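Long-range contact in FHA domain-containing protein DDL (Arabidopsis thaliana, PDB 3VPY), which contains a forkhead-associated (FHA) domain that probably recognises phosphothreonine in Dicer-like1: residues A10-L19 and P31-F42. Sequence-based numbering, arbitrary orientation.
Sequences ARKPSERWRL and PLCLHRQSCYLF
Leu19 and Leu32 form an antiparallel hydrogen-bonded pair at the base of the hairpin made by strands 18-23 and 26-33, at the edge of the FHA beta sandwich. Leu19 N reaches Leu32 O at 2.9 Å and Leu32 N returns to Leu19 O at 2.8 Å. Beside this pair, Arg18 suits an outer position because its long aliphatic stem can pack before its charge begins. Arg18 CB lies 3.5 Å from Leu32 O, and CG stays near that same carbonyl. Arg18 CD then passes onto Pro31 CG at 3.6 Å. A bend at chi3 (-75°) lays NE, CZ and NH1 across the proline. Pro31 CG thus sits over one guanidinium face, 3.4 Å from Arg18 NH1. Farther along, the flat His35 ring lies between a backbone CH and a sulfur: Arg16 CA makes a CH-pi contact with one face, 3.6 Å from the His35 centroid, while Cys33 SG covers the other. Without the imidazole, as with an alanine here, Arg16 CA would probably lose its CH-pi partner and Cys33 SG the ring it lies over. On the face that carries Leu19 and Leu32, a methyl reaches across to strand 39-43 in the opposing sheet: Leu19 CD2 meets the edge of the Phe42 ring at CE1 and CZ, 3.6 Å from each.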
ATOM      1  N   ALA A  10      13.024  -4.732   3.511  1.00 19.23           N
ATOM      2  CA  ALA A  10      12.474  -3.753   2.566  1.00 19.15           C
ATOM      3  C   ALA A  10      13.098  -3.931   1.189  1.00 19.30           C
ATOM      4  O   ALA A  10      14.326  -4.053   1.070  1.00 21.00           O
ATOM      5  CB  ALA A  10      12.724  -2.351   3.047  1.00 18.58           C
ATOM      6  N   ARG A  11      12.254  -3.926   0.163  1.00 19.14           N
ATOM      7  CA  ARG A  11      12.697  -4.024  -1.232  1.00 20.75           C
ATOM      8  C   ARG A  11      11.686  -3.318  -2.119  1.00 20.79           C
ATOM      9  O   ARG A  11      10.486  -3.315  -1.824  1.00 20.08           O
ATOM     10  CB  ARG A  11      12.813  -5.477  -1.720  1.00 21.34           C
ATOM     11  CG  ARG A  11      13.769  -6.380  -0.976  1.00 24.87           C
ATOM     12  CD  ARG A  11      15.235  -6.150  -1.293  1.00 27.94           C
ATOM     13  NE  ARG A  11      16.043  -7.199  -0.663  1.00 29.04           N
ATOM     14  CZ  ARG A  11      16.409  -7.228   0.618  1.00 29.75           C
ATOM     15  NH1 ARG A  11      16.078  -6.248   1.449  1.00 29.29           N
ATOM     16  NH2 ARG A  11      17.137  -8.242   1.070  1.00 32.13           N
ATOM     17  N   LYS A  12      12.179  -2.716  -3.202  1.00 22.11           N
ATOM     18  CA  LYS A  12      11.310  -2.178  -4.227  1.00 22.46           C
ATOM     19  C   LYS A  12      10.558  -3.338  -4.895  1.00 21.88           C
ATOM     20  O   LYS A  12      11.179  -4.364  -5.233  1.00 22.56           O
ATOM     21  CB  LYS A  12      12.164  -1.416  -5.257  1.00 23.46           C
ATOM     22  CG  LYS A  12      11.385  -0.556  -6.208  1.00 26.56           C
ATOM     23  CD  LYS A  12      12.296   0.469  -6.909  1.00 28.45           C
ATOM     24  CE  LYS A  12      11.869   0.671  -8.378  1.00 32.64           C
ATOM     25  NZ  LYS A  12      12.263   1.979  -9.068  1.00 31.16           N
ATOM     26  N   PRO A  13       9.239  -3.191  -5.103  1.00 21.17           N
ATOM     27  CA  PRO A  13       8.482  -4.263  -5.769  1.00 21.11           C
ATOM     28  C   PRO A  13       8.746  -4.290  -7.274  1.00 22.51           C
ATOM     29  O   PRO A  13       9.196  -3.277  -7.846  1.00 23.19           O
ATOM     30  CB  PRO A  13       7.021  -3.861  -5.530  1.00 20.19           C
ATOM     31  CG  PRO A  13       7.063  -2.383  -5.425  1.00 20.09           C
ATOM     32  CD  PRO A  13       8.383  -2.031  -4.776  1.00 20.71           C
ATOM     33  N   SER A  14       8.455  -5.434  -7.899  1.00 22.84           N
ATOM     34  CA  SER A  14       8.411  -5.548  -9.365  1.00 23.63           C
ATOM     35  C   SER A  14       6.983  -5.459  -9.927  1.00 22.76           C
ATOM     36  O   SER A  14       6.778  -4.939 -11.026  1.00 22.29           O
ATOM     37  CB  SER A  14       9.108  -6.831  -9.824  1.00 24.68           C
ATOM     38  OG  SER A  14       8.522  -7.971  -9.223  1.00 26.76           O
ATOM     39  N   GLU A  15       5.997  -5.955  -9.175  1.00 21.52           N
ATOM     40  CA  GLU A  15       4.594  -5.771  -9.535  1.00 21.83           C
ATOM     41  C   GLU A  15       4.239  -4.287  -9.606  1.00 19.97           C
ATOM     42  O   GLU A  15       4.656  -3.510  -8.751  1.00 19.39           O
ATOM     43  CB  GLU A  15       3.700  -6.450  -8.500  1.00 22.58           C
ATOM     44  CG  GLU A  15       3.675  -7.949  -8.620  1.00 27.30           C
ATOM     45  CD  GLU A  15       2.412  -8.446  -9.299  1.00 33.00           C
ATOM     46  OE1 GLU A  15       2.029  -7.913 -10.372  1.00 34.67           O
ATOM     47  OE2 GLU A  15       1.801  -9.371  -8.743  1.00 34.78           O
ATOM     48  N   ARG A  16       3.458  -3.905 -10.617  1.00 18.94           N
ATOM     49  CA  ARG A  16       3.148  -2.498 -10.857  1.00 18.33           C
ATOM     50  C   ARG A  16       1.974  -1.998 -10.023  1.00 17.26           C
ATOM     51  O   ARG A  16       0.951  -1.521 -10.538  1.00 17.25           O
ATOM     52  CB  ARG A  16       2.947  -2.224 -12.358  1.00 19.41           C
ATOM     53  CG  ARG A  16       4.195  -2.490 -13.193  1.00 20.14           C
ATOM     54  CD  ARG A  16       4.122  -1.850 -14.574  1.00 20.26           C
ATOM     55  NE  ARG A  16       5.455  -1.802 -15.182  1.00 20.13           N
ATOM     56  CZ  ARG A  16       5.964  -2.736 -15.990  1.00 21.09           C
ATOM     57  NH1 ARG A  16       5.255  -3.805 -16.351  1.00 21.32           N
ATOM     58  NH2 ARG A  16       7.188  -2.588 -16.446  1.00 21.86           N
ATOM     59  N   TRP A  17       2.123  -2.070  -8.713  1.00 15.21           N
ATOM     60  CA  TRP A  17       1.063  -1.601  -7.829  1.00 14.44           C
ATOM     61  C   TRP A  17       0.809  -0.105  -8.036  1.00 14.09           C
ATOM     62  O   TRP A  17       1.748   0.688  -8.157  1.00 14.40           O
ATOM     63  CB  TRP A  17       1.468  -1.814  -6.384  1.00 14.17           C
ATOM     64  CG  TRP A  17       1.581  -3.229  -5.984  1.00 14.56           C
ATOM     65  CD1 TRP A  17       2.719  -3.983  -5.955  1.00 15.74           C
ATOM     66  CD2 TRP A  17       0.513  -4.087  -5.560  1.00 14.46           C
ATOM     67  NE1 TRP A  17       2.428  -5.265  -5.510  1.00 15.46           N
ATOM     68  CE2 TRP A  17       1.082  -5.342  -5.249  1.00 16.24           C
ATOM     69  CE3 TRP A  17      -0.870  -3.904  -5.389  1.00 15.73           C
ATOM     70  CZ2 TRP A  17       0.313  -6.427  -4.799  1.00 16.04           C
ATOM     71  CZ3 TRP A  17      -1.635  -4.984  -4.932  1.00 16.09           C
ATOM     72  CH2 TRP A  17      -1.032  -6.228  -4.637  1.00 14.82           C
ATOM     73  N   ARG A  18      -0.459   0.264  -8.086  1.00 14.76           N
ATOM     74  CA  ARG A  18      -0.860   1.665  -8.208  1.00 14.78           C
ATOM     75  C   ARG A  18      -1.994   1.929  -7.247  1.00 14.66           C
ATOM     76  O   ARG A  18      -2.691   1.011  -6.851  1.00 14.02           O
ATOM     77  CB  ARG A  18      -1.289   1.993  -9.636  1.00 15.55           C
ATOM     78  CG  ARG A  18      -0.172   1.838 -10.683  1.00 17.06           C
ATOM     79  CD  ARG A  18      -0.519   2.563 -11.956  1.00 23.18           C
ATOM     80  NE  ARG A  18      -1.522   1.860 -12.752  1.00 28.14           N
ATOM     81  CZ  ARG A  18      -1.988   2.311 -13.920  1.00 30.47           C
ATOM     82  NH1 ARG A  18      -1.557   3.467 -14.404  1.00 33.40           N
ATOM     83  NH2 ARG A  18      -2.893   1.621 -14.599  1.00 32.28           N
ATOM     84  N   LEU A  19      -2.169   3.190  -6.881  1.00 14.19           N
ATOM     85  CA  LEU A  19      -3.162   3.562  -5.906  1.00 14.60           C
ATOM     86  C   LEU A  19      -4.125   4.547  -6.563  1.00 13.89           C
ATOM     87  O   LEU A  19      -3.749   5.688  -6.903  1.00 13.66           O
ATOM     88  CB  LEU A  19      -2.452   4.216  -4.704  1.00 15.25           C
ATOM     89  CG  LEU A  19      -3.162   4.287  -3.357  1.00 15.21           C
ATOM     90  CD1 LEU A  19      -3.548   2.887  -2.828  1.00 13.53           C
ATOM     91  CD2 LEU A  19      -2.316   5.065  -2.345  1.00 16.38           C
ATOM     92  N   PRO A  31      -4.013   7.078 -11.450  1.00 15.22           N
ATOM     93  CA  PRO A  31      -3.602   6.538 -10.160  1.00 15.15           C
ATOM     94  C   PRO A  31      -2.186   6.978  -9.849  1.00 15.47           C
ATOM     95  O   PRO A  31      -1.422   7.377 -10.742  1.00 16.19           O
ATOM     96  CB  PRO A  31      -3.647   5.018 -10.385  1.00 15.75           C
ATOM     97  CG  PRO A  31      -3.331   4.865 -11.804  1.00 16.20           C
ATOM     98  CD  PRO A  31      -3.975   6.048 -12.508  1.00 17.00           C
ATOM     99  N   LEU A  32      -1.849   6.895  -8.580  1.00 15.31           N
ATOM    100  CA  LEU A  32      -0.514   7.211  -8.150  1.00 15.31           C
ATOM    101  C   LEU A  32       0.332   5.964  -8.321  1.00 14.76           C
ATOM    102  O   LEU A  32      -0.088   4.844  -7.998  1.00 14.44           O
ATOM    103  CB  LEU A  32      -0.529   7.670  -6.692  1.00 15.22           C
ATOM    104  CG  LEU A  32      -1.491   8.797  -6.302  1.00 16.44           C
ATOM    105  CD1 LEU A  32      -1.472   8.977  -4.786  1.00 16.74           C
ATOM    106  CD2 LEU A  32      -1.094  10.074  -7.021  1.00 20.22           C
ATOM    107  N   CYS A  33       1.540   6.158  -8.826  1.00 15.43           N
ATOM    108  CA  CYS A  33       2.496   5.078  -8.893  1.00 14.79           C
ATOM    109  C   CYS A  33       2.818   4.644  -7.454  1.00 14.89           C
ATOM    110  O   CYS A  33       3.136   5.479  -6.595  1.00 15.85           O
ATOM    111  CB  CYS A  33       3.776   5.556  -9.578  1.00 16.56           C
ATOM    112  SG  CYS A  33       5.005   4.306  -9.608  1.00 17.44           S
ATOM    113  N   LEU A  34       2.722   3.348  -7.191  1.00 14.05           N
ATOM    114  CA  LEU A  34       3.108   2.812  -5.884  1.00 13.95           C
ATOM    115  C   LEU A  34       4.140   1.694  -5.990  1.00 14.74           C
ATOM    116  O   LEU A  34       4.151   0.756  -5.180  1.00 14.64           O
ATOM    117  CB  LEU A  34       1.874   2.327  -5.123  1.00 13.94           C
ATOM    118  CG  LEU A  34       1.936   2.510  -3.597  1.00 12.73           C
ATOM    119  CD1 LEU A  34       1.841   3.990  -3.180  1.00 13.54           C
ATOM    120  CD2 LEU A  34       0.835   1.666  -2.968  1.00 13.44           C
ATOM    121  N   HIS A  35       5.024   1.787  -6.977  1.00 14.67           N
ATOM    122  CA  HIS A  35       5.957   0.686  -7.210  1.00 15.62           C
ATOM    123  C   HIS A  35       7.360   1.148  -7.606  1.00 16.60           C
ATOM    124  O   HIS A  35       8.177   0.339  -8.052  1.00 18.23           O
ATOM    125  CB  HIS A  35       5.416  -0.341  -8.228  1.00 16.10           C
ATOM    126  CG  HIS A  35       5.047   0.246  -9.560  1.00 15.84           C
ATOM    127  ND1 HIS A  35       5.940   0.371 -10.607  1.00 22.39           N
ATOM    128  CD2 HIS A  35       3.861   0.707 -10.026  1.00 14.23           C
ATOM    129  CE1 HIS A  35       5.329   0.917 -11.647  1.00 16.62           C
ATOM    130  NE2 HIS A  35       4.065   1.122 -11.324  1.00 20.18           N
ATOM    131  N   ARG A  36       7.656   2.430  -7.415  1.00 16.62           N
ATOM    132  CA  ARG A  36       9.003   2.929  -7.716  1.00 17.71           C
ATOM    133  C   ARG A  36       9.890   3.212  -6.489  1.00 18.50           C
ATOM    134  O   ARG A  36      11.013   3.707  -6.626  1.00 19.09           O
ATOM    135  CB  ARG A  36       8.946   4.131  -8.668  1.00 18.33           C
ATOM    136  CG  ARG A  36       8.669   3.732 -10.128  1.00 18.36           C
ATOM    137  CD  ARG A  36       8.469   4.949 -11.034  1.00 19.19           C
ATOM    138  NE  ARG A  36       8.614   4.667 -12.487  1.00 19.82           N
ATOM    139  CZ  ARG A  36       7.624   4.244 -13.286  1.00 20.77           C
ATOM    140  NH1 ARG A  36       6.410   4.031 -12.794  1.00 19.82           N
ATOM    141  NH2 ARG A  36       7.837   4.050 -14.596  1.00 18.73           N
ATOM    142  N   GLN A  37       9.388   2.920  -5.292  1.00 17.93           N
ATOM    143  CA  GLN A  37      10.253   2.907  -4.126  1.00 18.19           C
ATOM    144  C   GLN A  37       9.762   1.867  -3.137  1.00 17.01           C
ATOM    145  O   GLN A  37       8.679   1.327  -3.298  1.00 15.74           O
ATOM    146  CB  GLN A  37      10.333   4.281  -3.467  1.00 19.99           C
ATOM    147  CG  GLN A  37       9.028   4.880  -3.118  1.00 20.24           C
ATOM    148  CD  GLN A  37       9.083   6.416  -3.000  1.00 23.44           C
ATOM    149  OE1 GLN A  37       9.350   7.134  -3.968  1.00 26.78           O
ATOM    150  NE2 GLN A  37       8.810   6.910  -1.818  1.00 19.39           N
ATOM    151  N   SER A  38      10.580   1.595  -2.127  1.00 17.47           N
ATOM    152  CA  SER A  38      10.266   0.512  -1.203  1.00 17.02           C
ATOM    153  C   SER A  38       9.331   0.941  -0.082  1.00 17.06           C
ATOM    154  O   SER A  38       8.765   0.090   0.619  1.00 16.50           O
ATOM    155  CB  SER A  38      11.562  -0.094  -0.635  1.00 18.16           C
ATOM    156  OG  SER A  38      12.316   0.912   0.026  1.00 18.70           O
ATOM    157  N   CYS A  39       9.153   2.250   0.083  1.00 18.35           N
ATOM    158  CA  CYS A  39       8.256   2.774   1.106  1.00 17.15           C
ATOM    159  C   CYS A  39       7.612   4.093   0.678  1.00 16.74           C
ATOM    160  O   CYS A  39       8.263   4.966   0.076  1.00 16.79           O
ATOM    161  CB  CYS A  39       9.011   2.914   2.428  1.00 19.57           C
ATOM    162  SG  CYS A  39       8.021   3.440   3.806  1.00 24.22           S
ATOM    163  N   TYR A  40       6.318   4.203   0.943  1.00 14.08           N
ATOM    164  CA  TYR A  40       5.572   5.435   0.700  1.00 14.04           C
ATOM    165  C   TYR A  40       4.967   5.987   1.987  1.00 13.69           C
ATOM    166  O   TYR A  40       4.144   5.331   2.627  1.00 13.41           O
ATOM    167  CB  TYR A  40       4.458   5.214  -0.332  1.00 13.51           C
ATOM    168  CG  TYR A  40       4.970   5.008  -1.744  1.00 14.40           C
ATOM    169  CD1 TYR A  40       5.095   6.078  -2.622  1.00 13.38           C
ATOM    170  CD2 TYR A  40       5.340   3.740  -2.193  1.00 13.85           C
ATOM    171  CE1 TYR A  40       5.585   5.885  -3.934  1.00 13.57           C
ATOM    172  CE2 TYR A  40       5.823   3.546  -3.482  1.00 15.29           C
ATOM    173  CZ  TYR A  40       5.937   4.627  -4.356  1.00 15.46           C
ATOM    174  OH  TYR A  40       6.403   4.458  -5.651  1.00 16.44           O
ATOM    175  N   LEU A  41       5.379   7.200   2.349  1.00 13.52           N
ATOM    176  CA  LEU A  41       4.839   7.888   3.520  1.00 13.94           C
ATOM    177  C   LEU A  41       3.620   8.717   3.157  1.00 13.25           C
ATOM    178  O   LEU A  41       3.676   9.540   2.250  1.00 13.56           O
ATOM    179  CB  LEU A  41       5.913   8.794   4.135  1.00 14.52           C
ATOM    180  CG  LEU A  41       5.464   9.676   5.298  1.00 14.37           C
ATOM    181  CD1 LEU A  41       4.971   8.835   6.487  1.00 14.16           C
ATOM    182  CD2 LEU A  41       6.599  10.596   5.719  1.00 15.99           C
ATOM    183  N   PHE A  42       2.527   8.495   3.886  1.00 13.26           N
ATOM    184  CA  PHE A  42       1.301   9.291   3.758  1.00 13.42           C
ATOM    185  C   PHE A  42       1.194  10.217   4.955  1.00 13.78           C
ATOM    186  O   PHE A  42       1.326   9.784   6.103  1.00 14.11           O
ATOM    187  CB  PHE A  42       0.084   8.378   3.767  1.00 13.29           C
ATOM    188  CG  PHE A  42       0.029   7.442   2.587  1.00 13.14           C
ATOM    189  CD1 PHE A  42      -0.820   7.727   1.512  1.00 13.68           C
ATOM    190  CD2 PHE A  42       0.836   6.305   2.536  1.00 13.83           C
ATOM    191  CE1 PHE A  42      -0.875   6.863   0.401  1.00 15.46           C
ATOM    192  CE2 PHE A  42       0.820   5.438   1.417  1.00 14.23           C
ATOM    193  CZ  PHE A  42      -0.044   5.715   0.351  1.00 14.71           C
TER